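Local coordinates for protein glycoside Hydrolase Family 43_12 (Metagenome, PDB 7JVH) that probably hydrolyses arabinose- or xylose-containing plant polysaccharides or oligosaccharides as a family 43 glycoside hydrolase of subfamily 12, at residues R202-W207 with K222-G227; V318-R323 with T332-F337; V485-V490 with T500-K505. All blocks are in the same frame, centred on the assembly; numbering follows the deposited sequence.

Contact 1: R202-W207 with K222-G227; sequences RCIKIW and KVIVNG
I204 is matched by two residues of the neighbouring strand, I224 and V225, at a classic beta bulge in the hairpin that joins the last two strands of a four-stranded beta-propeller blade. I204 O accepts from I224 N at 2.9 Å. The bond from V225 N to I204 O, 3.4 Å, is weaker; I204 N returns one to V225 O. The tight side carries I204, I206, I224 and V225. I204 and V225 lie alongside each other, CB to CB 3.9 Å, while I224 CG1, placed between its own backbone N and carbonyl carbon (chi1 47°), meets I204 CG2 at 3.8 Å. I206 crosses I224 nearly at a right angle, their CG2 methyls 3.7 Å apart. V187 and L252 pack on I204 and I224, Y185 on I206. K222 is the exposed margin of this face, its chain leading away to Y274 O. The other face is looser: exposed V223 CG2 meets K205 at CE, 4.1 Å away, just past the bend in the lysine chain, whose amine goes on to a salt bridge with D190. Near G227 this face tightens, with C203 SG 3.2 Å from N226 OD1, an oxygen also hydrogen-bonded to H201 NE2.

Contact 2: V318-R323 with T332-F337; sequences VFLGIR and TGRETF
R323 and E335 form a two-pronged salt bridge at the end of an antiparallel strand pair in a beta-propeller blade. R323 NH2 meets the syn lone pair of E335 OE2 at 2.8 Å, that oxygen lying somewhat out of the guanidinium plane; the second prong, R323 NE to E335 OE1, is short at 2.7 Å but weak as a hydrogen bond, bent to 126° at the hydrogen. The guanidinium and carboxylate planes stand 30° apart. D39 takes NH1 of the arginine, Q439 O, from the C-terminal part of the chain, takes NH2, and G59 N donates to E335 OE2, so several partners hold this buried ion pair in place. A water next to it accepts from R323 N at 2.7 Å, donates to G333 O and weakly to E335 OE1, and bonds T332 OG1. Farther along, F319 with F337 and G321 with E335 are hydrogen-bonded backbone pairs. On one side of the strands L320 CD1 runs beside R334 CD at 3.8 Å; the guanidinium of R334 goes on to F556 O and a glycerol, which may mark a pocket. On the other side F337 CB sits over one face of the F319 ring, a CH-pi contact 3.6 Å from the centroid. The F337 ring then reaches G321, whose lack of a side chain makes room for it: a CB there would clash with F337 CE1, which already lies 3.4 Å from G321 CA.

Contact 3: V485-V490 with T500-K505; sequences VLEKTV and TEIVAK
The E501 carboxylate lies alongside the K488 chain, touching it through OE2, 3.4 Å from CE, while K488 NZ stays 4.0 Å from E501 OE2, a long salt bridge between two side chains lying side by side and pointing the same way. The E487 carboxylate has aliphatic neighbours: T500 CG2 is 4.0 Å from its CD and I502 CG1 lies near OE2, while OE1 is hydrogen-bonded to a glycerol. These groups decorate a beta hairpin at the margin of a six-stranded antiparallel sheet in the C-terminal concanavalin A-like domain, where 501-507 is the outermost strand. A classic beta bulge sets two residues, V503 and A504, against L486 alone: L486 O accepts from V503 N at 2.8 Å and weakly from A504 N. L486 CD2 packs obliquely on V503 CG1 at 4.0 Å. K488 CG, between backbone N and carbonyl carbon (chi1 65°), brings the lysine stem across V503 at about a right angle, CG to CG2 3.6 Å. An alanine in place of K488 would probably uncover V503 CG2 and leave E501 without its lysine mate. At the far end the hydroxyls of T489 and T500 share a hydrogen bond, OG1 to OG1 2.8 Å. Apart from that bond, backbone pairing and aliphatic packing carry the hairpin, and the long ion pair, at its partly exposed surface, probably adds little.

How the contacts relate
Contacts 1 and 2 belong to different four-stranded blades of a five-bladed beta-propeller, as in other family 43 enzymes; contact 3 belongs to the C-terminal beta-sandwich. About 26 Å separates the centres of contacts 1 and 2, about 31 Å those of 2 and 3, and about 48 Å those of 1 and 3, on opposite sides of the chain's centre. Contact 2 is the buried one, its centre about 9 Å from that of the chain; contacts 1 and 3 are partly buried hairpins sharing the classic bulge. Family 43 active sites lie in the propeller's central cavity; glycerol at R334, which has a weak, long ion pair with D63, is consistent with contact 2 lying nearest it, contact 1 farther out.

Contact 1: R202-W207 with K222-G227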
loop_
_atom_site.group_PDB
_atom_site.type_symbol
_atom_site.label_atom_id
_atom_site.label_comp_id
_atom_site.label_asym_id
_atom_site.label_seq_id
_atom_site.Cartn_x
_atom_site.Cartn_y
_atom_site.Cartn_z
ATOM N N ARG A 202 0.054 -20.875 13.037
ATOM C CA ARG A 202 1.333 -20.378 12.574
ATOM C C ARG A 202 2.279 -20.187 13.749
ATOM O O ARG A 202 1.887 -20.361 14.912
ATOM C CB ARG A 202 1.120 -19.057 11.828
ATOM C CG ARG A 202 0.396 -19.207 10.495
ATOM C CD ARG A 202 1.000 -20.166 9.475
ATOM N NE ARG A 202 2.085 -19.548 8.718
ATOM C CZ ARG A 202 2.374 -19.781 7.444
ATOM N NH1 ARG A 202 1.661 -20.654 6.715
ATOM N NH2 ARG A 202 3.431 -19.174 6.908
ATOM N N CYS A 203 3.532 -19.845 13.429
ATOM C CA CYS A 203 4.630 -19.793 14.390
ATOM C C CYS A 203 5.480 -18.579 14.169
ATOM O O CYS A 203 5.579 -18.086 13.049
ATOM C CB CYS A 203 5.558 -21.011 14.199
ATOM S SG CYS A 203 4.820 -22.561 14.671
ATOM N N ILE A 204 6.114 -18.113 15.247
ATOM C CA ILE A 204 7.192 -17.147 15.168
ATOM C C ILE A 204 8.507 -17.891 15.398
ATOM O O ILE A 204 8.665 -18.605 16.388
ATOM C CB ILE A 204 7.051 -16.016 16.197
ATOM C CG1 ILE A 204 5.704 -15.300 16.027
ATOM C CG2 ILE A 204 8.220 -15.051 16.084
ATOM C CD1 ILE A 204 5.435 -14.760 14.639
ATOM N N LYS A 205 9.437 -17.694 14.458
ATOM C CA LYS A 205 10.707 -18.360 14.427
ATOM C C LYS A 205 11.790 -17.307 14.421
ATOM O O LYS A 205 11.657 -16.302 13.750
ATOM C CB LYS A 205 10.807 -19.211 13.158
ATOM C CG LYS A 205 12.041 -20.113 13.117
ATOM C CD LYS A 205 11.954 -21.146 12.008
ATOM C CE LYS A 205 10.891 -22.198 12.320
ATOM N NZ LYS A 205 10.702 -23.145 11.203
ATOM N N ILE A 206 12.873 -17.563 15.165
ATOM C CA ILE A 206 14.029 -16.674 15.208
ATOM C C ILE A 206 15.280 -17.401 14.717
ATOM O O ILE A 206 15.409 -18.612 14.887
ATOM C CB ILE A 206 14.235 -16.090 16.619
ATOM C CG1 ILE A 206 15.266 -14.961 16.593
ATOM C CG2 ILE A 206 14.649 -17.168 17.623
ATOM C CD1 ILE A 206 15.293 -14.161 17.891
ATOM N N TRP A 207 16.177 -16.640 14.078
ATOM C CA TRP A 207 17.457 -17.116 13.555
ATOM C C TRP A 207 18.522 -16.117 13.945
ATOM O O TRP A 207 18.261 -14.920 13.958
ATOM C CB TRP A 207 17.452 -17.133 12.029
ATOM C CG TRP A 207 16.488 -18.052 11.373
ATOM C CD1 TRP A 207 15.168 -17.829 11.148
ATOM C CD2 TRP A 207 16.785 -19.328 10.788
ATOM N NE1 TRP A 207 14.615 -18.885 10.480
ATOM C CE2 TRP A 207 15.580 -19.827 10.252
ATOM C CE3 TRP A 207 17.944 -20.106 10.683
ATOM C CZ2 TRP A 207 15.499 -21.073 9.619
ATOM C CZ3 TRP A 207 17.864 -21.344 10.046
ATOM C CH2 TRP A 207 16.644 -21.819 9.535
ATOM N N LYS A 222 14.881 -21.411 16.027
ATOM C CA LYS A 222 14.078 -21.848 17.158
ATOM C C LYS A 222 12.707 -21.203 17.086
ATOM O O LYS A 222 12.585 -20.007 16.786
ATOM C CB LYS A 222 14.742 -21.432 18.466
ATOM C CG LYS A 222 14.082 -22.021 19.702
ATOM C CD LYS A 222 14.339 -21.221 20.950
ATOM C CE LYS A 222 13.664 -21.893 22.135
ATOM N NZ LYS A 222 13.680 -21.006 23.348
ATOM N N VAL A 223 11.668 -21.998 17.365
ATOM C CA VAL A 223 10.314 -21.479 17.492
ATOM C C VAL A 223 10.193 -20.819 18.862
ATOM O O VAL A 223 10.346 -21.480 19.887
ATOM C CB VAL A 223 9.238 -22.572 17.334
ATOM C CG1 VAL A 223 7.858 -21.967 17.541
ATOM C CG2 VAL A 223 9.334 -23.237 15.966
ATOM N N ILE A 224 9.918 -19.509 18.868
ATOM C CA ILE A 224 9.780 -18.719 20.101
ATOM C C ILE A 224 8.336 -18.397 20.487
ATOM O O ILE A 224 8.054 -18.137 21.645
ATOM C CB ILE A 224 10.626 -17.426 20.072
ATOM C CG1 ILE A 224 10.445 -16.664 18.764
ATOM C CG2 ILE A 224 12.103 -17.761 20.285
ATOM C CD1 ILE A 224 11.103 -15.306 18.801
ATOM N N VAL A 225 7.426 -18.430 19.508
ATOM C CA VAL A 225 5.992 -18.441 19.773
ATOM C C VAL A 225 5.320 -19.468 18.887
ATOM O O VAL A 225 5.557 -19.491 17.691
ATOM C CB VAL A 225 5.316 -17.070 19.530
ATOM C CG1 VAL A 225 3.812 -17.183 19.772
ATOM C CG2 VAL A 225 5.913 -16.011 20.444
ATOM N N ASN A 226 4.472 -20.304 19.495
ATOM C CA ASN A 226 3.668 -21.274 18.777
ATOM C C ASN A 226 2.174 -20.941 18.832
ATOM O O ASN A 226 1.549 -21.064 19.887
ATOM C CB ASN A 226 3.926 -22.685 19.289
ATOM C CG ASN A 226 3.342 -23.744 18.376
ATOM O OD1 ASN A 226 3.075 -23.496 17.183
ATOM N ND2 ASN A 226 3.139 -24.945 18.927
ATOM N N GLY A 227 1.619 -20.503 17.691
ATOM C CA GLY A 227 0.208 -20.189 17.580
ATOM C C GLY A 227 -0.130 -18.728 17.872
ATOM O O GLY A 227 -0.661 -18.019 17.000
#

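Contact 2: V318-R323 with T332-F337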
loop_
_atom_site.group_PDB
_atom_site.type_symbol
_atom_site.label_atom_id
_atom_site.label_comp_id
_atom_site.label_asym_id
_atom_site.label_seq_id
_atom_site.Cartn_x
_atom_site.Cartn_y
_atom_site.Cartn_z
ATOM N N VAL A 318 2.948 2.842 14.518
ATOM C CA VAL A 318 2.200 2.926 13.237
ATOM C C VAL A 318 1.584 1.557 12.982
ATOM O O VAL A 318 2.212 0.589 13.323
ATOM C CB VAL A 318 3.112 3.342 12.076
ATOM C CG1 VAL A 318 3.643 4.750 12.238
ATOM C CG2 VAL A 318 4.236 2.353 11.866
ATOM N N PHE A 319 0.377 1.502 12.431
ATOM C CA PHE A 319 -0.261 0.196 12.148
ATOM C C PHE A 319 -1.179 0.302 10.930
ATOM O O PHE A 319 -1.246 1.354 10.332
ATOM C CB PHE A 319 -1.031 -0.314 13.362
ATOM C CG PHE A 319 -2.099 0.601 13.894
ATOM C CD1 PHE A 319 -1.773 1.775 14.536
ATOM C CD2 PHE A 319 -3.431 0.270 13.788
ATOM C CE1 PHE A 319 -2.757 2.598 15.050
ATOM C CE2 PHE A 319 -4.412 1.096 14.301
ATOM C CZ PHE A 319 -4.074 2.258 14.930
ATOM N N LEU A 320 -1.850 -0.796 10.591
ATOM C CA LEU A 320 -2.734 -0.790 9.454
ATOM C C LEU A 320 -4.156 -0.913 9.915
ATOM O O LEU A 320 -4.410 -1.470 10.985
ATOM C CB LEU A 320 -2.366 -1.894 8.447
ATOM C CG LEU A 320 -2.704 -3.348 8.756
ATOM C CD1 LEU A 320 -4.183 -3.645 8.545
ATOM C CD2 LEU A 320 -1.849 -4.279 7.901
ATOM N N GLY A 321 -5.070 -0.364 9.099
ATOM C CA GLY A 321 -6.489 -0.445 9.334
ATOM C C GLY A 321 -7.191 -0.137 8.037
ATOM O O GLY A 321 -6.560 0.278 7.068
ATOM N N ILE A 322 -8.504 -0.376 8.022
ATOM C CA ILE A 322 -9.388 0.007 6.952
ATOM C C ILE A 322 -10.468 0.984 7.452
ATOM O O ILE A 322 -10.921 0.899 8.593
ATOM C CB ILE A 322 -10.086 -1.224 6.356
ATOM C CG1 ILE A 322 -11.019 -1.902 7.361
ATOM C CG2 ILE A 322 -9.062 -2.219 5.873
ATOM C CD1 ILE A 322 -11.907 -2.958 6.702
ATOM N N ARG A 323 -10.876 1.927 6.592
ATOM C CA ARG A 323 -12.064 2.735 6.842
ATOM C C ARG A 323 -13.146 2.240 5.889
ATOM O O ARG A 323 -13.226 2.728 4.767
ATOM C CB ARG A 323 -11.767 4.232 6.653
ATOM C CG ARG A 323 -10.652 4.811 7.484
ATOM C CD ARG A 323 -10.371 6.273 7.167
ATOM N NE ARG A 323 -9.551 6.485 5.983
ATOM C CZ ARG A 323 -9.929 7.148 4.877
ATOM N NH1 ARG A 323 -11.133 7.712 4.768
ATOM N NH2 ARG A 323 -9.088 7.244 3.838
ATOM N N THR A 332 -10.452 1.428 -0.425
ATOM C CA THR A 332 -9.305 2.254 -0.073
ATOM C C THR A 332 -8.104 1.465 0.433
ATOM O O THR A 332 -7.049 2.044 0.746
ATOM C CB THR A 332 -9.712 3.348 0.954
ATOM O OG1 THR A 332 -10.708 2.829 1.854
ATOM C CG2 THR A 332 -10.315 4.534 0.213
ATOM N N GLY A 333 -8.235 0.139 0.473
ATOM C CA GLY A 333 -7.166 -0.728 0.920
ATOM C C GLY A 333 -6.919 -0.555 2.413
ATOM O O GLY A 333 -7.713 0.082 3.113
ATOM N N ARG A 334 -5.813 -1.120 2.892
ATOM C CA ARG A 334 -5.385 -0.980 4.267
ATOM C C ARG A 334 -4.414 0.195 4.369
ATOM O O ARG A 334 -3.461 0.302 3.579
ATOM C CB ARG A 334 -4.725 -2.276 4.762
ATOM C CG ARG A 334 -5.658 -3.476 4.833
ATOM C CD ARG A 334 -4.867 -4.764 5.008
ATOM N NE ARG A 334 -4.061 -5.029 3.809
ATOM C CZ ARG A 334 -3.029 -5.856 3.731
ATOM N NH1 ARG A 334 -2.630 -6.575 4.789
ATOM N NH2 ARG A 334 -2.399 -5.979 2.580
ATOM N N GLU A 335 -4.663 1.076 5.346
ATOM C CA GLU A 335 -3.973 2.355 5.453
ATOM C C GLU A 335 -3.070 2.380 6.682
ATOM O O GLU A 335 -3.229 1.544 7.587
ATOM C CB GLU A 335 -5.008 3.467 5.539
ATOM C CG GLU A 335 -6.094 3.337 4.476
ATOM C CD GLU A 335 -7.137 4.420 4.545
ATOM O OE1 GLU A 335 -8.068 4.283 5.323
ATOM O OE2 GLU A 335 -7.031 5.391 3.780
ATOM N N THR A 336 -2.069 3.253 6.640
ATOM C CA THR A 336 -1.105 3.401 7.748
ATOM C C THR A 336 -1.649 4.377 8.781
ATOM O O THR A 336 -1.664 5.559 8.508
ATOM C CB THR A 336 0.201 4.025 7.274
ATOM O OG1 THR A 336 0.801 3.070 6.416
ATOM C CG2 THR A 336 1.140 4.321 8.416
ATOM N N PHE A 337 -2.051 3.864 9.933
ATOM C CA PHE A 337 -2.573 4.698 11.029
ATOM C C PHE A 337 -1.469 4.919 12.043
ATOM O O PHE A 337 -0.511 4.184 12.058
ATOM C CB PHE A 337 -3.627 3.932 11.811
ATOM C CG PHE A 337 -4.937 3.806 11.094
ATOM C CD1 PHE A 337 -5.037 3.060 9.940
ATOM C CD2 PHE A 337 -6.060 4.443 11.572
ATOM C CE1 PHE A 337 -6.245 2.946 9.287
ATOM C CE2 PHE A 337 -7.268 4.320 10.920
ATOM C CZ PHE A 337 -7.356 3.574 9.777
HETATM O O HOH W 1 -9.613 1.995 4.232
#

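Contact 3: V485-V490 with T500-K505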
loop_
_atom_site.group_PDB
_atom_site.type_symbol
_atom_site.label_atom_id
_atom_site.label_comp_id
_atom_site.label_asym_id
_atom_site.label_seq_id
_atom_site.Cartn_x
_atom_site.Cartn_y
_atom_site.Cartn_z
ATOM N N VAL A 485 -16.184 4.629 -25.190
ATOM C CA VAL A 485 -16.620 3.319 -24.758
ATOM C C VAL A 485 -16.366 3.171 -23.248
ATOM O O VAL A 485 -15.271 3.445 -22.763
ATOM C CB VAL A 485 -15.903 2.211 -25.558
ATOM C CG1 VAL A 485 -16.339 0.816 -25.096
ATOM C CG2 VAL A 485 -16.167 2.385 -27.050
ATOM N N LEU A 486 -17.416 2.768 -22.527
ATOM C CA LEU A 486 -17.354 2.456 -21.123
ATOM C C LEU A 486 -17.497 0.933 -20.987
ATOM O O LEU A 486 -18.489 0.353 -21.447
ATOM C CB LEU A 486 -18.463 3.169 -20.364
ATOM C CG LEU A 486 -18.518 3.054 -18.839
ATOM C CD1 LEU A 486 -17.303 3.636 -18.156
ATOM C CD2 LEU A 486 -19.777 3.758 -18.343
ATOM N N GLU A 487 -16.494 0.302 -20.362
ATOM C CA GLU A 487 -16.459 -1.129 -20.159
ATOM C C GLU A 487 -16.255 -1.464 -18.700
ATOM O O GLU A 487 -15.538 -0.760 -17.978
ATOM C CB GLU A 487 -15.323 -1.745 -20.969
ATOM C CG GLU A 487 -15.635 -1.911 -22.463
ATOM C CD GLU A 487 -14.399 -2.192 -23.288
ATOM O OE1 GLU A 487 -13.264 -1.921 -22.812
ATOM O OE2 GLU A 487 -14.561 -2.686 -24.420
ATOM N N LYS A 488 -16.896 -2.555 -18.266
ATOM C CA LYS A 488 -16.623 -3.175 -16.977
ATOM C C LYS A 488 -16.136 -4.616 -17.181
ATOM O O LYS A 488 -16.482 -5.280 -18.170
ATOM C CB LYS A 488 -17.874 -3.172 -16.110
ATOM C CG LYS A 488 -19.007 -4.024 -16.643
ATOM C CD LYS A 488 -20.178 -4.032 -15.696
ATOM C CE LYS A 488 -21.258 -4.978 -16.152
ATOM N NZ LYS A 488 -22.310 -4.970 -15.107
ATOM N N THR A 489 -15.320 -5.078 -16.230
ATOM C CA THR A 489 -14.978 -6.481 -16.065
ATOM C C THR A 489 -15.140 -6.775 -14.589
ATOM O O THR A 489 -14.538 -6.106 -13.764
ATOM C CB THR A 489 -13.538 -6.787 -16.512
ATOM O OG1 THR A 489 -13.370 -6.395 -17.886
ATOM C CG2 THR A 489 -13.232 -8.294 -16.391
ATOM N N VAL A 490 -15.959 -7.783 -14.273
ATOM C CA VAL A 490 -16.334 -8.141 -12.912
ATOM C C VAL A 490 -16.001 -9.612 -12.627
ATOM O O VAL A 490 -16.513 -10.496 -13.309
ATOM C CB VAL A 490 -17.849 -7.929 -12.710
ATOM C CG1 VAL A 490 -18.216 -8.115 -11.238
ATOM C CG2 VAL A 490 -18.280 -6.548 -13.218
ATOM N N THR A 500 -15.499 -9.123 -20.197
ATOM C CA THR A 500 -15.606 -7.687 -20.355
ATOM C C THR A 500 -16.913 -7.376 -21.070
ATOM O O THR A 500 -17.222 -7.977 -22.085
ATOM C CB THR A 500 -14.415 -7.100 -21.130
ATOM O OG1 THR A 500 -13.186 -7.443 -20.453
ATOM C CG2 THR A 500 -14.541 -5.565 -21.231
ATOM N N GLU A 501 -17.687 -6.443 -20.503
ATOM C CA GLU A 501 -18.952 -5.980 -21.067
ATOM C C GLU A 501 -18.884 -4.497 -21.355
ATOM O O GLU A 501 -18.261 -3.752 -20.605
ATOM C CB GLU A 501 -20.091 -6.227 -20.093
ATOM C CG GLU A 501 -20.282 -7.677 -19.680
ATOM C CD GLU A 501 -21.617 -7.863 -18.951
ATOM O OE1 GLU A 501 -22.666 -7.905 -19.648
ATOM O OE2 GLU A 501 -21.625 -7.934 -17.686
ATOM N N ILE A 502 -19.519 -4.080 -22.455
ATOM C CA ILE A 502 -19.697 -2.675 -22.772
ATOM C C ILE A 502 -20.915 -2.195 -21.989
ATOM O O ILE A 502 -22.034 -2.652 -22.232
ATOM C CB ILE A 502 -19.925 -2.432 -24.279
ATOM C CG1 ILE A 502 -18.661 -2.784 -25.079
ATOM C CG2 ILE A 502 -20.317 -0.981 -24.534
ATOM C CD1 ILE A 502 -18.901 -2.834 -26.579
ATOM N N VAL A 503 -20.679 -1.285 -21.040
ATOM C CA VAL A 503 -21.735 -0.684 -20.239
ATOM C C VAL A 503 -22.474 0.385 -21.047
ATOM O O VAL A 503 -23.699 0.435 -21.034
ATOM C CB VAL A 503 -21.177 -0.041 -18.946
ATOM C CG1 VAL A 503 -22.284 0.656 -18.179
ATOM C CG2 VAL A 503 -20.507 -1.090 -18.071
ATOM N N ALA A 504 -21.706 1.232 -21.745
ATOM C CA ALA A 504 -22.208 2.341 -22.525
ATOM C C ALA A 504 -21.250 2.684 -23.671
ATOM O O ALA A 504 -20.075 2.303 -23.655
ATOM C CB ALA A 504 -22.402 3.562 -21.648
ATOM N N LYS A 505 -21.778 3.412 -24.660
ATOM C CA LYS A 505 -21.030 3.824 -25.851
ATOM C C LYS A 505 -21.738 5.008 -26.515
ATOM O O LYS A 505 -22.947 4.974 -26.693
ATOM C CB LYS A 505 -20.914 2.627 -26.823
ATOM C CG LYS A 505 -20.076 2.891 -28.055
ATOM C CD LYS A 505 -20.194 1.810 -29.097
ATOM C CE LYS A 505 -19.410 2.217 -30.336
ATOM N NZ LYS A 505 -19.249 1.120 -31.342
#